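Long-range contacts in putative sugar binding protein (Bacteroides vulgatus ATCC 8482, PDB 3KEZ), which probably binds sugars at the outer membrane as a calcium-containing member of the SusD family, in the service of nutrient uptake: residues Glu214-Ala219 against Glu346-Thr351; Tyr231-Asn236 against Arg336-Tyr341. All coordinates share one frame; numbering follows the deposited sequence.

Both contacts use helix 337-350, contact 2 at its N-terminal end and contact 1 at its C-terminal end, with their centres about 17 Å apart. Along the chain the order is 214-219, 231-236, 336-341, 346-351, so contact 2 falls wholly within the span bracketed by contact 1. Helix 212-229 supplies one side of contact 1, and the loop that follows it supplies one side of contact 2. Helix 212-229 and the loop that follows it thus pack on helix 337-350 at two levels, and A219 CB of contact 1 meets A340 O of contact 2 at 3.5 Å. Contact 2 lies nearer the calcium site; contact 1 is away from it.

Contact 1: residues Glu214-Ala219 against Glu346-Thr351; sequences EALTMA and EAAVQT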
# COMPACT_ATOMS: atom_id res chain seq x y z
N GLU A 214 7.95 7.01 -17.23
CA GLU A 214 8.17 7.69 -15.97
C GLU A 214 8.15 6.66 -14.81
O GLU A 214 8.97 6.75 -13.88
CB GLU A 214 7.07 8.75 -15.78
CG GLU A 214 7.12 9.91 -16.79
CD GLU A 214 6.39 9.65 -18.14
OE1 GLU A 214 5.90 8.52 -18.44
OE2 GLU A 214 6.33 10.62 -18.94
N ALA A 215 7.24 5.68 -14.87
CA ALA A 215 7.27 4.59 -13.90
C ALA A 215 8.67 3.93 -13.89
O ALA A 215 9.25 3.70 -12.83
CB ALA A 215 6.24 3.57 -14.20
N LEU A 216 9.20 3.64 -15.08
CA LEU A 216 10.45 2.90 -15.19
C LEU A 216 11.61 3.69 -14.65
O LEU A 216 12.44 3.16 -13.88
CB LEU A 216 10.75 2.56 -16.63
CG LEU A 216 12.03 1.75 -16.86
CD1 LEU A 216 11.99 0.39 -16.14
CD2 LEU A 216 12.23 1.52 -18.38
N THR A 217 11.68 4.97 -15.02
CA THR A 217 12.75 5.83 -14.54
C THR A 217 12.75 5.91 -13.04
O THR A 217 13.82 5.81 -12.39
CB THR A 217 12.68 7.24 -15.14
OG1 THR A 217 12.80 7.09 -16.54
CG2 THR A 217 13.83 8.18 -14.58
N MSE A 218 11.57 6.10 -12.46
CA MSE A 218 11.52 6.27 -11.00
C MSE A 218 11.86 4.95 -10.26
O MSE A 218 12.55 4.99 -9.23
CB MSE A 218 10.16 6.80 -10.51
CG MSE A 218 9.91 8.26 -10.73
SE MSE A 218 11.10 9.35 -9.63
CE MSE A 218 10.84 10.98 -10.62
N ALA A 219 11.37 3.81 -10.76
CA ALA A 219 11.68 2.50 -10.13
C ALA A 219 13.16 2.19 -10.20
O ALA A 219 13.79 1.79 -9.19
CB ALA A 219 10.84 1.39 -10.74
N GLU A 346 7.49 -4.40 -14.67
CA GLU A 346 6.24 -4.07 -15.35
C GLU A 346 6.42 -2.94 -16.38
O GLU A 346 6.04 -3.08 -17.55
CB GLU A 346 5.14 -3.73 -14.34
CG GLU A 346 3.81 -3.41 -15.01
CD GLU A 346 2.66 -3.11 -14.03
OE1 GLU A 346 2.66 -3.55 -12.86
OE2 GLU A 346 1.72 -2.40 -14.45
N ALA A 347 7.06 -1.85 -15.97
CA ALA A 347 7.28 -0.71 -16.85
C ALA A 347 8.19 -1.08 -18.03
O ALA A 347 8.00 -0.58 -19.13
CB ALA A 347 7.87 0.47 -16.07
N ALA A 348 9.18 -1.96 -17.80
CA ALA A 348 10.02 -2.47 -18.88
C ALA A 348 9.19 -3.24 -19.91
O ALA A 348 9.34 -3.02 -21.14
CB ALA A 348 11.14 -3.35 -18.32
N VAL A 349 8.32 -4.12 -19.44
CA VAL A 349 7.45 -4.89 -20.33
C VAL A 349 6.61 -3.94 -21.14
O VAL A 349 6.53 -4.03 -22.38
CB VAL A 349 6.53 -5.84 -19.55
CG1 VAL A 349 5.37 -6.38 -20.51
CG2 VAL A 349 7.35 -7.00 -18.97
N GLN A 350 5.99 -2.98 -20.45
CA GLN A 350 5.05 -2.07 -21.07
C GLN A 350 5.72 -1.08 -22.02
O GLN A 350 5.05 -0.53 -22.88
CB GLN A 350 4.16 -1.40 -20.03
CG GLN A 350 3.31 -2.35 -19.24
CD GLN A 350 2.10 -2.87 -20.03
OE1 GLN A 350 2.23 -3.37 -21.13
NE2 GLN A 350 0.93 -2.75 -19.46
N THR A 351 7.04 -0.89 -21.93
CA THR A 351 7.78 -0.06 -22.88
C THR A 351 8.58 -0.87 -23.91
O THR A 351 9.33 -0.32 -24.70
CB THR A 351 8.72 0.90 -22.15
OG1 THR A 351 9.59 0.16 -21.30
CG2 THR A 351 7.91 1.91 -21.30
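L216 carries most of this helix-to-helix contact, reaching from helix 212-229 onto the last turn of helix 337-350. Its CB sits against A347 CB at 3.6 Å, and the same methyl lies equally close to the backbone N of L216, so the alanine is lodged against the start of the leucine as well as its side chain. CG stands anti to the backbone N (chi1 -178°), which carries the branch out over the neighbouring helix. From there CD1 goes to the A348 side, 4.0 Å from A348 N and more loosely near its CB, while CD2 turns to the helix end and meets T351 OG1 at 4.2 Å. The two short helical segments cross obliquely in an antiparallel sense, their axes approaching to 8.6 Å at 144°, within the helical, TPR-related fold of the SusD family. Alanines make this closeness possible: A215 CB faces A347 CB, and L216 and A347 have the nearest CA atoms. K356 of helix 354-368 also touches L216, and A215 is backed by Y206 and L207 of helix 195-209. T351, the first residue to leave helical geometry, turns its hydroxyl back along the helix, where OG1 donates to A347 O at 2.8 Å, in the carbonyl plane and on a lone pair.

Contact 2: residues Tyr231-Asn236 against Arg336-Tyr341; sequences YALWTN and RLSEAY
Apolar packing centres on L233, whose side chain lies against the first turns of helix 337-350, touching L337, S338 and the Y341 ring. Its CG lies anti to the carbonyl carbon (chi1 -69°), and the two methyls part company beyond it. CD2 drops onto the helix start, 4.2 Å from L337 CG and 3.4 Å from S338 OG, a carbon beside a hydroxyl. L337 reaches back to the loop backbone, its CD2 coming to 3.8 Å from L233 N and resting also against the carbonyl carbon of A232.

The CH-pi contact belongs to the other methyl: L233 CD1 sits over one face of Y341, 4.0 Å from the ring centroid and only 10° off the normal. An alanine in place of L233 would remove CG and both methyls and would probably leave the Y341 face and the L337-S338 turn less well packed. In this SusD-family fold the loop leaving helix 212-229 runs across the N-terminal end of helix 337-350, with I364 and R367 of helix 354-368 also against L233.

W234 meets the aliphatic part of R336, CZ3 lying 4.1 Å from R336 CD; the indole and guanidinium planes are 7° apart, while the side chains cross at about a right angle.

Polar groups are tied largely to third parties. R336, at the N-cap position, forms salt bridges with E395, E254 and E391, which should hold its guanidinium firmly in place. E254 is also hydrogen-bonded to S338 OG and, through its other carboxylate oxygen, to W234 N, bridging helix start and loop; Y341 OH is hydrogen-bonded to E227.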
# COMPACT_ATOMS: atom_id res chain seq x y z
N TYR A 231 20.48 -0.62 1.40
CA TYR A 231 19.32 -1.48 1.35
C TYR A 231 19.60 -2.59 0.34
O TYR A 231 20.35 -2.43 -0.60
CB TYR A 231 18.08 -0.70 0.94
CG TYR A 231 17.61 0.42 1.84
CD1 TYR A 231 18.07 1.73 1.66
CD2 TYR A 231 16.63 0.21 2.82
CE1 TYR A 231 17.59 2.79 2.44
CE2 TYR A 231 16.15 1.27 3.62
CZ TYR A 231 16.62 2.56 3.41
OH TYR A 231 16.17 3.60 4.17
N ALA A 232 19.04 -3.76 0.56
CA ALA A 232 19.24 -4.85 -0.35
C ALA A 232 18.04 -5.76 -0.18
O ALA A 232 17.47 -5.86 0.91
CB ALA A 232 20.59 -5.58 -0.06
N LEU A 233 17.62 -6.38 -1.28
CA LEU A 233 16.61 -7.41 -1.23
C LEU A 233 17.03 -8.46 -0.21
O LEU A 233 18.20 -8.89 -0.15
CB LEU A 233 16.44 -8.07 -2.61
CG LEU A 233 15.83 -7.27 -3.79
CD1 LEU A 233 15.81 -8.18 -5.07
CD2 LEU A 233 14.47 -6.77 -3.44
N TRP A 234 16.07 -8.86 0.62
CA TRP A 234 16.29 -9.97 1.56
C TRP A 234 16.71 -11.22 0.79
O TRP A 234 16.06 -11.59 -0.18
CB TRP A 234 15.00 -10.27 2.34
CG TRP A 234 14.66 -9.24 3.39
CD1 TRP A 234 15.53 -8.56 4.20
CD2 TRP A 234 13.36 -8.81 3.75
NE1 TRP A 234 14.83 -7.70 5.03
CE2 TRP A 234 13.50 -7.83 4.76
CE3 TRP A 234 12.07 -9.12 3.29
CZ2 TRP A 234 12.42 -7.20 5.32
CZ3 TRP A 234 11.02 -8.49 3.86
CH2 TRP A 234 11.19 -7.55 4.86
N THR A 235 17.79 -11.86 1.23
CA THR A 235 18.23 -13.10 0.58
C THR A 235 17.19 -14.21 0.73
O THR A 235 16.28 -14.15 1.58
CB THR A 235 19.55 -13.61 1.15
OG1 THR A 235 19.33 -14.03 2.50
CG2 THR A 235 20.65 -12.52 1.12
N ASN A 236 17.31 -15.23 -0.11
CA ASN A 236 16.48 -16.43 0.02
C ASN A 236 16.56 -16.99 1.45
O ASN A 236 15.55 -17.32 2.05
CB ASN A 236 16.97 -17.46 -1.00
CG ASN A 236 16.23 -18.75 -0.93
OD1 ASN A 236 16.70 -19.69 -0.27
ND2 ASN A 236 15.11 -18.86 -1.65
N ARG A 336 8.49 -1.64 0.13
CA ARG A 336 9.64 -2.51 0.06
C ARG A 336 10.41 -2.39 -1.26
O ARG A 336 9.79 -2.22 -2.32
CB ARG A 336 9.19 -3.97 0.19
CG ARG A 336 8.60 -4.32 1.54
CD ARG A 336 8.74 -5.81 1.84
NE ARG A 336 7.82 -6.64 1.07
CZ ARG A 336 8.13 -7.65 0.25
NH1 ARG A 336 9.38 -7.99 -0.01
NH2 ARG A 336 7.15 -8.33 -0.35
N LEU A 337 11.74 -2.54 -1.19
CA LEU A 337 12.58 -2.57 -2.39
C LEU A 337 12.12 -3.59 -3.43
O LEU A 337 12.23 -3.33 -4.62
CB LEU A 337 14.02 -2.85 -2.06
CG LEU A 337 15.04 -2.65 -3.17
CD1 LEU A 337 15.11 -1.18 -3.72
CD2 LEU A 337 16.42 -3.07 -2.61
N SER A 338 11.57 -4.73 -2.98
CA SER A 338 11.02 -5.74 -3.89
C SER A 338 9.97 -5.14 -4.83
O SER A 338 9.92 -5.52 -5.99
CB SER A 338 10.40 -6.93 -3.11
OG SER A 338 11.35 -7.76 -2.47
N GLU A 339 9.15 -4.20 -4.33
CA GLU A 339 8.16 -3.54 -5.18
C GLU A 339 8.84 -2.65 -6.24
O GLU A 339 8.38 -2.62 -7.40
CB GLU A 339 7.08 -2.74 -4.42
CG GLU A 339 5.96 -2.21 -5.38
CD GLU A 339 5.13 -1.09 -4.83
OE1 GLU A 339 5.23 -0.81 -3.62
OE2 GLU A 339 4.31 -0.50 -5.60
N ALA A 340 9.91 -1.93 -5.89
CA ALA A 340 10.61 -1.17 -6.94
C ALA A 340 11.05 -2.10 -8.04
O ALA A 340 10.87 -1.75 -9.21
CB ALA A 340 11.78 -0.32 -6.43
N TYR A 341 11.58 -3.29 -7.71
CA TYR A 341 11.98 -4.25 -8.76
C TYR A 341 10.79 -4.65 -9.65
O TYR A 341 10.92 -4.68 -10.86
CB TYR A 341 12.62 -5.50 -8.16
CG TYR A 341 14.10 -5.35 -7.93
CD1 TYR A 341 14.57 -4.67 -6.80
CD2 TYR A 341 15.02 -5.93 -8.78
CE1 TYR A 341 15.94 -4.49 -6.60
CE2 TYR A 341 16.37 -5.80 -8.58
CZ TYR A 341 16.83 -5.07 -7.49
OH TYR A 341 18.18 -4.94 -7.27